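Local coordinates for DUF2019 domain-containing protein (Rhodopseudomonas palustris, PDB 2I9C), which is of unknown function but folds into an all-helical domain of the DUF2019 family, related to the TPR superfamily of helical repeats, at residues Leu17-Thr22 against Leu63-Tyr68; Arg39-Met44 against Arg74-Lys79; Lys88-Leu93 against Asp113-Gly118. One frame throughout, in Å; residues are numbered along the deposited sequence. Where two conformers were deposited one is given.

Contact 1. Residues Leu17-Thr22 against Leu63-Tyr68; sequences LFAKVT and LSLFEY
In this all-helical DUF2019 domain, a family of the TPR clan, Phe18 and Ala19 on helix 11-30 pack against Leu65 and Tyr68 in the connection that runs from helix 34-53 to helix 71-79. That connection makes a short 3-10 turn through Leu65, then bends so that Leu65 and Tyr68 both send their side chains back to the helix. The closest backbones belong to Ala19 and Leu65, whose CA atoms are 7.4 Å apart.

Leu65 works with both of its methyls. Leu65 CD1 approaches the Phe18 ring obliquely and comes 3.3 Å from Phe18 CD2, a tight carbon-carbon contact, while Phe18 CE2 is 3.8 Å from the same methyl. Leu65 CD2 sits 4.0 Å from Ala19 CB. Because Phe18 has CG anti to its backbone nitrogen (chi1 -177°), its ring swings round to Leu65 although its CB sets off along the flank of the contact.

Ala19 CB points at the loop and also meets the Tyr68 ring, 3.8 Å from Tyr68 CE1. This is an off-centre CH-pi contact, with the methyl 4.2 Å from the ring centroid and 29° off its normal. On the helix side, Thr22 is modelled in two conformers; in one of them Thr22 OG1 bonds Phe18 O at 2.7 Å and lies above one face of the phenyl ring, toward its rim. Thr22 N grips the same oxygen from the opposite face of the carbonyl plane. Phe18 also touches Ile47 of helix 34-53, and Leu65 reaches Ala77 of helix 71-79.

No hydrogen bond crosses between the two segments. Their hold on each other is therefore apolar, methyls against rings, and the small Ala19 probably lets Leu65 and Tyr68 come in close beside the helix.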
# COMPACT_ATOMS: atom_id res chain seq x y z
N LEU A 17 6.51 1.93 10.06
CA LEU A 17 7.59 1.92 9.05
C LEU A 17 7.00 1.86 7.62
O LEU A 17 7.51 2.49 6.71
CB LEU A 17 8.56 0.75 9.28
CG LEU A 17 9.76 0.68 8.34
CD1 LEU A 17 10.73 1.92 8.60
CD2 LEU A 17 10.51 -0.69 8.57
N PHE A 18 5.92 1.11 7.44
CA PHE A 18 5.22 1.09 6.16
C PHE A 18 4.88 2.55 5.74
O PHE A 18 5.11 2.94 4.59
CB PHE A 18 3.93 0.25 6.28
CG PHE A 18 3.14 0.11 4.97
CD1 PHE A 18 3.23 -1.05 4.20
CD2 PHE A 18 2.32 1.15 4.53
CE1 PHE A 18 2.49 -1.19 3.02
CE2 PHE A 18 1.59 1.05 3.35
CZ PHE A 18 1.67 -0.13 2.60
N ALA A 19 4.31 3.34 6.65
CA ALA A 19 3.95 4.71 6.27
C ALA A 19 5.20 5.57 5.94
O ALA A 19 5.18 6.36 4.99
CB ALA A 19 3.09 5.40 7.38
N LYS A 20 6.26 5.43 6.75
CA LYS A 20 7.50 6.20 6.53
C LYS A 20 8.10 5.87 5.17
O LYS A 20 8.48 6.78 4.44
CB LYS A 20 8.53 5.98 7.66
CG LYS A 20 9.78 6.90 7.59
CD LYS A 20 10.86 6.51 8.59
CE LYS A 20 11.64 7.75 9.05
NZ LYS A 20 13.10 7.61 8.81
N VAL A 21 8.19 4.59 4.82
CA VAL A 21 8.82 4.24 3.53
C VAL A 21 7.97 4.62 2.30
O VAL A 21 8.49 4.91 1.24
CB VAL A 21 9.35 2.73 3.44
CG1 VAL A 21 10.11 2.37 4.64
CG2 VAL A 21 8.22 1.78 3.27
N THR A 22 6.66 4.61 2.45
CA THR A 22 5.77 4.97 1.38
C THR A 22 5.65 6.51 1.19
O THR A 22 5.51 7.00 0.06
CB THR A 22 4.47 4.23 1.62
OG1 THR A 22 4.81 2.85 1.87
CG2 THR A 22 3.54 4.32 0.44
N LEU A 63 -5.13 -0.80 7.42
CA LEU A 63 -6.36 -0.05 7.26
C LEU A 63 -6.30 1.33 7.99
O LEU A 63 -6.91 2.29 7.51
CB LEU A 63 -7.56 -0.89 7.74
CG LEU A 63 -8.06 -2.11 6.92
CD1 LEU A 63 -9.20 -2.81 7.69
CD2 LEU A 63 -8.62 -1.67 5.55
N SER A 64 -5.57 1.42 9.11
CA SER A 64 -5.37 2.71 9.85
C SER A 64 -4.73 3.80 9.00
O SER A 64 -4.82 4.99 9.32
CB SER A 64 -4.43 2.49 11.02
OG SER A 64 -5.10 1.80 12.06
N LEU A 65 -4.06 3.39 7.93
CA LEU A 65 -3.38 4.33 7.08
C LEU A 65 -4.23 4.97 6.00
O LEU A 65 -3.70 5.77 5.24
CB LEU A 65 -2.20 3.63 6.43
CG LEU A 65 -1.15 3.08 7.40
CD1 LEU A 65 0.03 2.50 6.53
CD2 LEU A 65 -0.60 4.14 8.38
N PHE A 66 -5.51 4.58 5.86
CA PHE A 66 -6.38 5.15 4.80
C PHE A 66 -6.61 6.65 5.01
O PHE A 66 -6.97 7.33 4.05
CB PHE A 66 -7.75 4.47 4.80
CG PHE A 66 -7.78 3.09 4.12
CD1 PHE A 66 -6.62 2.39 3.83
CD2 PHE A 66 -9.03 2.48 3.84
CE1 PHE A 66 -6.69 1.12 3.28
CE2 PHE A 66 -9.10 1.20 3.22
CZ PHE A 66 -7.94 0.52 2.95
N GLU A 67 -6.48 7.15 6.25
CA GLU A 67 -6.59 8.59 6.54
C GLU A 67 -5.21 9.29 6.59
O GLU A 67 -5.13 10.50 6.76
CB GLU A 67 -7.41 8.87 7.81
CG GLU A 67 -8.81 8.31 7.72
CD GLU A 67 -9.61 8.59 8.96
OE1 GLU A 67 -9.11 9.34 9.80
OE2 GLU A 67 -10.72 8.05 9.10
N TYR A 68 -4.14 8.54 6.40
CA TYR A 68 -2.76 9.10 6.43
C TYR A 68 -2.64 10.26 5.38
O TYR A 68 -3.05 10.07 4.25
CB TYR A 68 -1.70 7.99 6.19
CG TYR A 68 -0.31 8.47 6.52
CD1 TYR A 68 0.25 8.22 7.79
CD2 TYR A 68 0.39 9.30 5.62
CE1 TYR A 68 1.48 8.74 8.14
CE2 TYR A 68 1.63 9.85 5.98
CZ TYR A 68 2.17 9.53 7.22
OH TYR A 68 3.37 10.02 7.55

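Contact 2. Residues Arg39-Met44 against Arg74-Lys79; sequences RLFGVM and RLQAAK. With ACT (acetate ion), chain B.
The selenium of Met44, a selenomethionine in this crystal, faces the side chain of Gln76 inside the protein, without any hydrogen bond between their segments. Helix 34-53 carries Met44 and helix 71-79 carries Gln76 in this all-helical fold of the TPR clan. Met44 SE is 3.5 Å from Gln76 OE1 and 3.6 Å from Gln76 CG, so it rests on both the polar end and the aliphatic part of the glutamine. The two side chains cross at about a right angle. Gln76 is bent at chi2 (-48°), which folds its amide back beside the selenium; two conformers were deposited for it, so the OE1 contacts are certain for one of them alone.

Phe41, one turn earlier on helix 34-53, adds a looser touch, Phe41 CE1 lying 4.0 Å from Gln76 OE1. Its ring also receives Met44 CE over one face, off-centre, so the ring and the methyl lie together on the side facing the glutamine. Thr22 and Gln25 of helix 11-30 close on Met44 as well.

Away from this interface, Lys79 NZ makes a salt bridge to Asp107. At the edge of the Arg74 guanidinium, in its plane, Arg74 NH1 donates to oxygen O of an acetate, probably from the crystallisation liquor, at 3.0 Å with an N-H...O angle of 161°.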
# COMPACT_ATOMS: atom_id res chain seq x y z
N ARG A 39 13.94 0.71 -4.25
CA ARG A 39 14.36 0.08 -2.99
C ARG A 39 13.32 0.26 -1.89
O ARG A 39 13.02 -0.68 -1.18
CB ARG A 39 15.74 0.53 -2.55
CG ARG A 39 16.84 0.18 -3.55
CD ARG A 39 18.22 0.24 -2.90
NE ARG A 39 19.20 -0.36 -3.77
CZ ARG A 39 19.48 -1.66 -3.78
NH1 ARG A 39 18.83 -2.49 -2.97
NH2 ARG A 39 20.35 -2.14 -4.62
N LEU A 40 12.77 1.46 -1.76
CA LEU A 40 11.64 1.71 -0.85
C LEU A 40 10.42 0.85 -1.14
O LEU A 40 9.75 0.38 -0.21
CB LEU A 40 11.28 3.20 -0.88
CG LEU A 40 12.35 4.12 -0.30
CD1 LEU A 40 11.99 5.51 -0.73
CD2 LEU A 40 12.45 4.02 1.21
N PHE A 41 10.14 0.61 -2.42
CA PHE A 41 9.07 -0.32 -2.78
C PHE A 41 9.33 -1.73 -2.27
O PHE A 41 8.42 -2.34 -1.70
CB PHE A 41 8.80 -0.35 -4.31
CG PHE A 41 7.57 -1.13 -4.69
CD1 PHE A 41 6.31 -0.51 -4.69
CD2 PHE A 41 7.64 -2.49 -5.00
CE1 PHE A 41 5.16 -1.22 -5.04
CE2 PHE A 41 6.50 -3.22 -5.35
CZ PHE A 41 5.24 -2.57 -5.36
N GLY A 42 10.55 -2.26 -2.50
CA GLY A 42 10.95 -3.57 -1.97
C GLY A 42 10.79 -3.67 -0.45
O GLY A 42 10.28 -4.66 0.08
N VAL A 43 11.25 -2.64 0.26
CA VAL A 43 11.08 -2.61 1.72
C VAL A 43 9.61 -2.70 2.12
O VAL A 43 9.23 -3.47 3.03
CB VAL A 43 11.74 -1.36 2.36
CG1 VAL A 43 11.47 -1.33 3.84
CG2 VAL A 43 13.24 -1.41 2.16
N MSE A 44 8.78 -1.88 1.45
CA MSE A 44 7.36 -1.86 1.71
C MSE A 44 6.74 -3.24 1.55
O MSE A 44 5.94 -3.66 2.38
CB MSE A 44 6.68 -0.87 0.74
CG MSE A 44 5.17 -0.66 1.03
SE MSE A 44 4.23 -0.29 -0.68
CE MSE A 44 4.55 -1.90 -1.58
N ARG A 74 -1.88 6.17 1.15
CA ARG A 74 -3.25 5.72 1.04
C ARG A 74 -3.42 4.68 -0.07
O ARG A 74 -4.13 3.69 0.13
CB ARG A 74 -4.18 6.92 0.77
CG ARG A 74 -4.26 7.91 1.95
CD ARG A 74 -5.39 8.94 1.72
NE ARG A 74 -5.48 9.86 2.87
CZ ARG A 74 -6.51 10.65 3.14
NH1 ARG A 74 -7.59 10.65 2.37
NH2 ARG A 74 -6.48 11.45 4.21
N LEU A 75 -2.81 4.95 -1.24
CA LEU A 75 -2.86 4.05 -2.40
C LEU A 75 -2.30 2.68 -2.08
O LEU A 75 -2.92 1.64 -2.32
CB LEU A 75 -2.09 4.64 -3.61
CG LEU A 75 -1.91 3.69 -4.81
CD1 LEU A 75 -3.21 3.41 -5.50
CD2 LEU A 75 -0.94 4.38 -5.79
N GLN A 76 -1.10 2.67 -1.53
CA GLN A 76 -0.42 1.42 -1.26
C GLN A 76 -1.14 0.63 -0.17
O GLN A 76 -1.21 -0.58 -0.25
CB GLN A 76 1.05 1.65 -0.91
CG GLN A 76 1.90 2.04 -2.15
CD GLN A 76 1.64 1.13 -3.33
OE1 GLN A 76 1.82 -0.07 -3.23
NE2 GLN A 76 1.22 1.70 -4.45
N ALA A 77 -1.65 1.32 0.83
CA ALA A 77 -2.40 0.68 1.91
C ALA A 77 -3.70 0.03 1.38
O ALA A 77 -4.02 -1.10 1.76
CB ALA A 77 -2.72 1.69 3.08
N ALA A 78 -4.38 0.71 0.47
CA ALA A 78 -5.58 0.17 -0.13
C ALA A 78 -5.25 -0.99 -1.05
O ALA A 78 -5.90 -2.04 -1.02
CB ALA A 78 -6.36 1.27 -0.88
N LYS A 79 -4.20 -0.85 -1.86
CA LYS A 79 -3.79 -1.99 -2.72
C LYS A 79 -3.43 -3.24 -1.92
O LYS A 79 -3.79 -4.34 -2.29
CB LYS A 79 -2.62 -1.62 -3.65
CG LYS A 79 -3.07 -0.75 -4.80
CD LYS A 79 -1.93 -0.11 -5.54
CE LYS A 79 -1.18 -1.06 -6.44
NZ LYS A 79 0.05 -0.31 -6.97
C ACT B . -8.78 10.28 -0.87
O ACT B . -8.12 9.34 -0.28
OXT ACT B . -9.65 11.16 -0.33
CH3 ACT B . -8.50 10.23 -2.28

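Contact 3. Residues Lys88-Leu93 against Asp113-Gly118. With ACT (acetate ion), chain C; ACT (acetate ion), chain B.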
# COMPACT_ATOMS: atom_id res chain seq x y z
N LYS A 88 -13.77 -2.27 1.96
CA LYS A 88 -13.05 -1.07 2.43
C LYS A 88 -11.93 -0.63 1.48
O LYS A 88 -11.77 0.57 1.19
CB LYS A 88 -12.48 -1.30 3.84
CG LYS A 88 -13.50 -1.22 5.00
CD LYS A 88 -12.84 -1.62 6.32
CE LYS A 88 -13.87 -2.20 7.33
NZ LYS A 88 -13.20 -2.98 8.44
N ALA A 89 -11.10 -1.58 1.06
CA ALA A 89 -10.00 -1.29 0.14
C ALA A 89 -10.51 -0.74 -1.20
O ALA A 89 -9.98 0.26 -1.70
CB ALA A 89 -9.09 -2.51 -0.08
N ARG A 90 -11.54 -1.37 -1.76
CA ARG A 90 -12.13 -0.94 -3.03
C ARG A 90 -12.68 0.51 -2.89
O ARG A 90 -12.47 1.35 -3.76
CB ARG A 90 -13.22 -1.92 -3.52
CG ARG A 90 -13.91 -1.42 -4.78
CD ARG A 90 -14.95 -2.35 -5.44
NE ARG A 90 -15.09 -1.86 -6.82
CZ ARG A 90 -14.56 -2.43 -7.90
NH1 ARG A 90 -13.87 -3.57 -7.81
NH2 ARG A 90 -14.74 -1.86 -9.09
N GLU A 91 -13.39 0.77 -1.79
CA GLU A 91 -13.92 2.10 -1.48
C GLU A 91 -12.82 3.18 -1.44
O GLU A 91 -13.00 4.30 -1.97
CB GLU A 91 -14.67 2.06 -0.15
CG GLU A 91 -15.30 3.40 0.30
CD GLU A 91 -15.94 3.35 1.73
OE1 GLU A 91 -15.29 2.85 2.69
OE2 GLU A 91 -17.10 3.86 1.87
N GLN A 92 -11.69 2.88 -0.81
CA GLN A 92 -10.56 3.80 -0.79
C GLN A 92 -9.98 3.99 -2.20
O GLN A 92 -9.74 5.10 -2.61
CB GLN A 92 -9.48 3.37 0.21
CG GLN A 92 -8.22 4.29 0.24
CD GLN A 92 -8.50 5.74 0.55
OE1 GLN A 92 -9.47 6.08 1.27
NE2 GLN A 92 -7.67 6.61 0.01
N LEU A 93 -9.83 2.92 -2.96
CA LEU A 93 -9.31 3.10 -4.30
C LEU A 93 -10.23 3.98 -5.12
O LEU A 93 -9.75 4.76 -5.92
CB LEU A 93 -9.10 1.74 -4.99
CG LEU A 93 -8.01 0.81 -4.45
CD1 LEU A 93 -8.07 -0.53 -5.20
CD2 LEU A 93 -6.61 1.48 -4.63
N ASP A 113 -9.79 -1.50 -12.66
CA ASP A 113 -10.03 -2.17 -13.97
C ASP A 113 -9.65 -3.66 -13.92
O ASP A 113 -10.43 -4.51 -14.31
CB ASP A 113 -9.26 -1.45 -15.11
CG ASP A 113 -9.81 -0.04 -15.39
OD1 ASP A 113 -10.96 0.24 -14.97
OD2 ASP A 113 -9.10 0.79 -16.00
N LEU A 114 -8.48 -3.96 -13.36
CA LEU A 114 -8.01 -5.33 -13.23
C LEU A 114 -8.95 -6.12 -12.32
O LEU A 114 -9.27 -7.25 -12.60
CB LEU A 114 -6.57 -5.35 -12.68
CG LEU A 114 -5.47 -4.83 -13.62
CD1 LEU A 114 -4.18 -4.49 -12.85
CD2 LEU A 114 -5.24 -5.91 -14.64
N LEU A 115 -9.38 -5.50 -11.22
CA LEU A 115 -10.33 -6.12 -10.29
C LEU A 115 -11.67 -6.45 -10.95
O LEU A 115 -12.26 -7.48 -10.67
CB LEU A 115 -10.58 -5.18 -9.10
CG LEU A 115 -9.49 -5.20 -8.05
CD1 LEU A 115 -9.72 -4.11 -7.01
CD2 LEU A 115 -9.42 -6.59 -7.40
N ASP A 116 -12.14 -5.55 -11.80
CA ASP A 116 -13.40 -5.72 -12.52
C ASP A 116 -13.31 -6.79 -13.62
O ASP A 116 -14.32 -7.40 -13.96
CB ASP A 116 -13.90 -4.38 -13.08
CG ASP A 116 -14.31 -3.40 -11.98
OD1 ASP A 116 -14.66 -3.87 -10.87
OD2 ASP A 116 -14.30 -2.17 -12.21
N ASP A 117 -12.11 -6.99 -14.18
CA ASP A 117 -11.86 -8.06 -15.15
C ASP A 117 -11.99 -9.44 -14.50
O ASP A 117 -12.52 -10.37 -15.10
CB ASP A 117 -10.48 -7.89 -15.82
CG ASP A 117 -10.16 -9.00 -16.84
OD1 ASP A 117 -10.78 -9.03 -17.93
OD2 ASP A 117 -9.28 -9.84 -16.56
N GLY A 118 -11.50 -9.56 -13.27
CA GLY A 118 -11.64 -10.76 -12.47
C GLY A 118 -10.56 -11.81 -12.63
O GLY A 118 -10.53 -12.77 -11.83
C ACT C . -14.38 -5.67 4.21
O ACT C . -14.05 -4.52 3.98
OXT ACT C . -14.65 -6.35 3.19
CH3 ACT C . -14.38 -6.17 5.60
C ACT B . -8.78 10.28 -0.87
O ACT B . -8.12 9.34 -0.28
OXT ACT B . -9.65 11.16 -0.33
CH3 ACT B . -8.50 10.23 -2.28
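Arg90 and Asp116 form a salt bridge between helix 86-99 and helix 104-117. Arg90 NH2 carries it, donating to the syn lone pair of Asp116 OD1 at 2.7 Å. That oxygen stands 27° out of the guanidinium plane, whereas OD2 lies in the plane at its edge and takes a weak second bond from NH2; NH1 adds another weak one to OD1. Guanidinium and carboxylate planes are turned against each other, so the fork is skewed rather than a flat two-by-two pair.

Beside the charges, Arg90 NH1 passes 3.9 Å from Leu115 CB, the two side chains sliding past each other in opposite directions. Deeper in, Leu93 CD1 and Leu115 CD1 meet at 4.3 Å. Arg90 reaches across because its chain is extended from the backbone outward (chi1 176°), and Glu94 completes its setting by pairing with NE through a second salt bridge. With an alanine in place of Arg90, Asp116 and Glu94 would probably both lose this positive partner, and the flank of Leu115 its cover.

Farther out, Lys88 N donates to oxygen O of one acetate at 3.0 Å, an ion shared with Val87 N near the start of the helix. Gln92 NE2 donates to O of the other acetate, the one also bonded by Arg74 NH1, at 2.8 Å. The short helical segments run in broadly opposed directions, inclined at 137° and 12.5 Å apart at their axes, with Leu93 buried and the charge pair at the margin: two consecutive helices, consistent with the helix-turn-helix pairing expected of a family in the TPR clan.

Overall arrangement
The three contacts run through one helical domain. Contacts 1 and 2 are neighbours, their centres about 9 Å apart, and their segments alternate along the chain: Phe18 CE1 packs on Met44 CG at 3.4 Å, and Arg74 NE reaches Tyr68 O at 2.8 Å, tying helix 71-79 to the loop before it. Contact 3 lies farther off, about 17 Å from contact 2 and 19 Å from contact 1, centre to centre. Phe66 of the loop bridges to it, Phe66 CE2 lying 3.7 Å from Gln92 CB, as does Ala78, against Gln92 and Leu93. One acetate, probably from the crystallisation liquor, is bonded by both Arg74 and Gln92 and so touches contacts 2 and 3; no active site is known.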